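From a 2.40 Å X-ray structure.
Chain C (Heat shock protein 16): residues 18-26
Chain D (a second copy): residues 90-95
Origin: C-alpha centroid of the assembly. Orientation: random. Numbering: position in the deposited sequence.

Chain C, residues 18-26: SDFVSYSPR
Chain D, residues 90-95: QRWSER

Residues 18-23 of chain C form a helix, and chain D contributes a stretch assigned as strand through Q90(D), R91(D) and W92(D). The two axes approach to 9.0 Å, with their N-to-C directions 50° apart (signed crossing angle -50°). Register is fixed by two CA-CA pairs: D19(C) to R91(D) at 6.7 Å and Y23(C) to W92(D) at 7.2 Å. Four residues along the helix, about one turn, thus correspond in register to one residue step along chain D. Backbone hydrogen bonds of 2.9 Å run within the helix from S22(C) N to S18(C) O and Y23(C) N to D19(C) O, and across its end from S24(C) N to F20(C) O. S22(C) OG also donates to S18(C) O at 2.6 Å. S24(C), at phi/psi -52/131, is the first residue to leave helical geometry.

Along chain D, Q90(D) (-86/116, chi1 and chi2 both t) lies out of reach of the helix. R91(D) breaks the extended pattern at -83/-32 and directs its CA-to-CB bond toward chain C, with chi1 to chi3 m, m, t. R91(D) CB lies 3.4 Å from Y23(C) CE2 and 3.7 Å from D19(C) OD2, so the aliphatic base of the arginine makes the close approach. D19(C), chi1 m and chi2 -12°, places OD1 near the plane of the guanidinium, at its edge, but D19(C) OD1 to R91(D) NH1 is 4.3 Å. The opposite charges can attract at this range, but the pair is too far apart to be a salt bridge.

W92(D) returns to extended geometry (-141/126) and has the largest area covered by the opposing stretch, 94 Å². With chi1 -157° (t) and chi2 -118°, its indole presents a face to Y23(C) CB. Y23(C) CB sits 3.5 Å from the centroid of the W92(D) five-membered ring, 13° off the normal, a CH-pi contact; Y23(C) CB is also 3.5 Å from W92(D) CD2. Y23(C) (chi1 -47°, m; chi2 -40°) sets its own ring obliquely to the indole five-membered ring, with planes at 53° and centroids 5.3 Å apart. The six-membered portion extends the apolar contact: W92(D) CZ2 is 3.9 Å from S24(C) CA, and W92(D) CH2 is 4.5 Å from F20(C) CD1, the phenylalanine having chi1 t and chi2 88°.

S93(D) (-116/104, chi1 m) is out of reach. E94(D) (-103/-3; chi1 m, chi2 t, chi3 9°) accepts a nearly linear hydrogen bond from W92(D) NE1 to its OE2, 2.6 Å at 167°. E94(D) OE2 lies 4.2 Å from P25(C) CG. R95(D), at -102/139, is out of reach of the chain C stretch. No hydrogen bond crosses between the stretches; the 341 Å² buried between them is centred on W92(D) and Y23(C), which have the two largest covered areas, 94 and 77 Å².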

# COMPACT_ATOMS: atom_id res chain seq x y z
N SER C 18 -5.63 -9.37 17.78
CA SER C 18 -6.61 -10.28 18.37
C SER C 18 -7.99 -9.63 18.51
O SER C 18 -9.01 -10.26 18.19
CB SER C 18 -6.12 -10.80 19.73
OG SER C 18 -6.26 -9.81 20.74
N ASP C 19 -8.00 -8.38 18.96
CA ASP C 19 -9.22 -7.59 18.98
C ASP C 19 -9.82 -7.52 17.58
O ASP C 19 -11.03 -7.59 17.42
CB ASP C 19 -8.97 -6.15 19.46
CG ASP C 19 -8.66 -6.05 20.95
OD1 ASP C 19 -8.84 -7.03 21.69
OD2 ASP C 19 -8.21 -4.96 21.37
N PHE C 20 -8.97 -7.38 16.56
CA PHE C 20 -9.49 -7.26 15.20
C PHE C 20 -10.15 -8.56 14.73
O PHE C 20 -11.31 -8.54 14.35
CB PHE C 20 -8.43 -6.79 14.20
CG PHE C 20 -8.97 -6.51 12.82
CD1 PHE C 20 -9.48 -5.25 12.51
CD2 PHE C 20 -9.01 -7.50 11.85
CE1 PHE C 20 -10.00 -4.98 11.25
CE2 PHE C 20 -9.53 -7.23 10.58
CZ PHE C 20 -10.03 -5.97 10.29
N VAL C 21 -9.43 -9.68 14.79
CA VAL C 21 -10.02 -10.97 14.40
C VAL C 21 -11.30 -11.26 15.18
O VAL C 21 -12.31 -11.70 14.62
CB VAL C 21 -9.03 -12.16 14.50
CG1 VAL C 21 -8.01 -11.92 15.59
CG2 VAL C 21 -9.76 -13.49 14.72
N SER C 22 -11.25 -11.01 16.48
CA SER C 22 -12.41 -11.18 17.34
C SER C 22 -13.62 -10.36 16.90
O SER C 22 -14.63 -10.91 16.45
CB SER C 22 -12.04 -10.81 18.78
OG SER C 22 -11.00 -11.63 19.27
N TYR C 23 -13.50 -9.05 17.05
CA TYR C 23 -14.61 -8.10 16.94
C TYR C 23 -15.03 -7.71 15.53
O TYR C 23 -16.22 -7.54 15.28
CB TYR C 23 -14.29 -6.85 17.76
CG TYR C 23 -13.76 -7.14 19.15
CD1 TYR C 23 -14.28 -8.17 19.91
CD2 TYR C 23 -12.73 -6.38 19.69
CE1 TYR C 23 -13.80 -8.45 21.18
CE2 TYR C 23 -12.24 -6.65 20.95
CZ TYR C 23 -12.78 -7.68 21.69
OH TYR C 23 -12.29 -7.94 22.95
N SER C 24 -14.06 -7.53 14.63
CA SER C 24 -14.34 -7.05 13.27
C SER C 24 -15.44 -7.88 12.59
O SER C 24 -15.36 -9.11 12.59
CB SER C 24 -13.07 -7.02 12.42
OG SER C 24 -13.29 -7.60 11.14
N PRO C 25 -16.44 -7.20 12.02
CA PRO C 25 -17.68 -7.82 11.56
C PRO C 25 -17.50 -8.92 10.52
O PRO C 25 -18.08 -9.98 10.69
CB PRO C 25 -18.44 -6.65 10.94
CG PRO C 25 -17.86 -5.44 11.58
CD PRO C 25 -16.43 -5.75 11.78
N ARG C 26 -16.70 -8.68 9.48
CA ARG C 26 -16.68 -9.57 8.33
C ARG C 26 -15.63 -10.70 8.37
O ARG C 26 -15.53 -11.50 7.44
CB ARG C 26 -16.60 -8.79 7.02
CG ARG C 26 -15.66 -7.59 7.05
CD ARG C 26 -14.22 -7.98 6.75
NE ARG C 26 -13.99 -8.14 5.32
CZ ARG C 26 -14.06 -9.30 4.67
NH1 ARG C 26 -14.35 -10.41 5.32
NH2 ARG C 26 -13.84 -9.34 3.36
N GLN D 90 -11.44 -0.32 27.12
CA GLN D 90 -12.32 -0.51 25.96
C GLN D 90 -11.57 -1.03 24.75
O GLN D 90 -10.68 -0.37 24.21
CB GLN D 90 -13.01 0.80 25.61
CG GLN D 90 -13.93 0.70 24.40
CD GLN D 90 -14.67 1.99 24.14
OE1 GLN D 90 -15.83 1.98 23.72
NE2 GLN D 90 -14.01 3.11 24.39
N ARG D 91 -11.93 -2.23 24.32
CA ARG D 91 -11.29 -2.86 23.18
C ARG D 91 -11.85 -2.42 21.82
O ARG D 91 -11.12 -2.38 20.83
CB ARG D 91 -11.34 -4.39 23.32
CG ARG D 91 -10.82 -4.88 24.66
CD ARG D 91 -9.47 -4.27 24.98
NE ARG D 91 -9.07 -4.52 26.36
CZ ARG D 91 -8.32 -5.55 26.75
NH1 ARG D 91 -7.87 -6.42 25.86
NH2 ARG D 91 -8.01 -5.70 28.03
N TRP D 92 -13.14 -2.11 21.79
CA TRP D 92 -13.84 -1.86 20.53
C TRP D 92 -14.83 -0.70 20.66
O TRP D 92 -15.67 -0.72 21.56
CB TRP D 92 -14.59 -3.14 20.14
CG TRP D 92 -14.91 -3.29 18.69
CD1 TRP D 92 -16.15 -3.37 18.13
CD2 TRP D 92 -13.97 -3.38 17.61
NE1 TRP D 92 -16.05 -3.51 16.76
CE2 TRP D 92 -14.72 -3.52 16.42
CE3 TRP D 92 -12.58 -3.37 17.53
CZ2 TRP D 92 -14.12 -3.64 15.17
CZ3 TRP D 92 -11.99 -3.49 16.29
CH2 TRP D 92 -12.75 -3.62 15.12
N SER D 93 -14.73 0.30 19.79
CA SER D 93 -15.76 1.34 19.74
C SER D 93 -16.51 1.36 18.41
O SER D 93 -15.98 1.86 17.41
CB SER D 93 -15.14 2.71 20.00
OG SER D 93 -14.43 2.74 21.22
N GLU D 94 -17.73 0.83 18.40
CA GLU D 94 -18.65 1.05 17.28
C GLU D 94 -19.75 2.07 17.61
O GLU D 94 -20.56 2.41 16.75
CB GLU D 94 -19.27 -0.27 16.81
CG GLU D 94 -18.26 -1.23 16.20
CD GLU D 94 -18.91 -2.49 15.66
OE1 GLU D 94 -20.15 -2.54 15.61
OE2 GLU D 94 -18.17 -3.42 15.28
N ARG D 95 -19.77 2.57 18.84
CA ARG D 95 -20.89 3.37 19.32
C ARG D 95 -20.62 4.87 19.34
O ARG D 95 -19.53 5.31 19.73
CB ARG D 95 -21.34 2.91 20.71
CG ARG D 95 -22.01 1.54 20.73
CD ARG D 95 -22.69 1.28 22.07
NE ARG D 95 -23.75 2.25 22.36
CZ ARG D 95 -24.12 2.61 23.59
NH1 ARG D 95 -23.53 2.10 24.65
NH2 ARG D 95 -25.08 3.51 23.75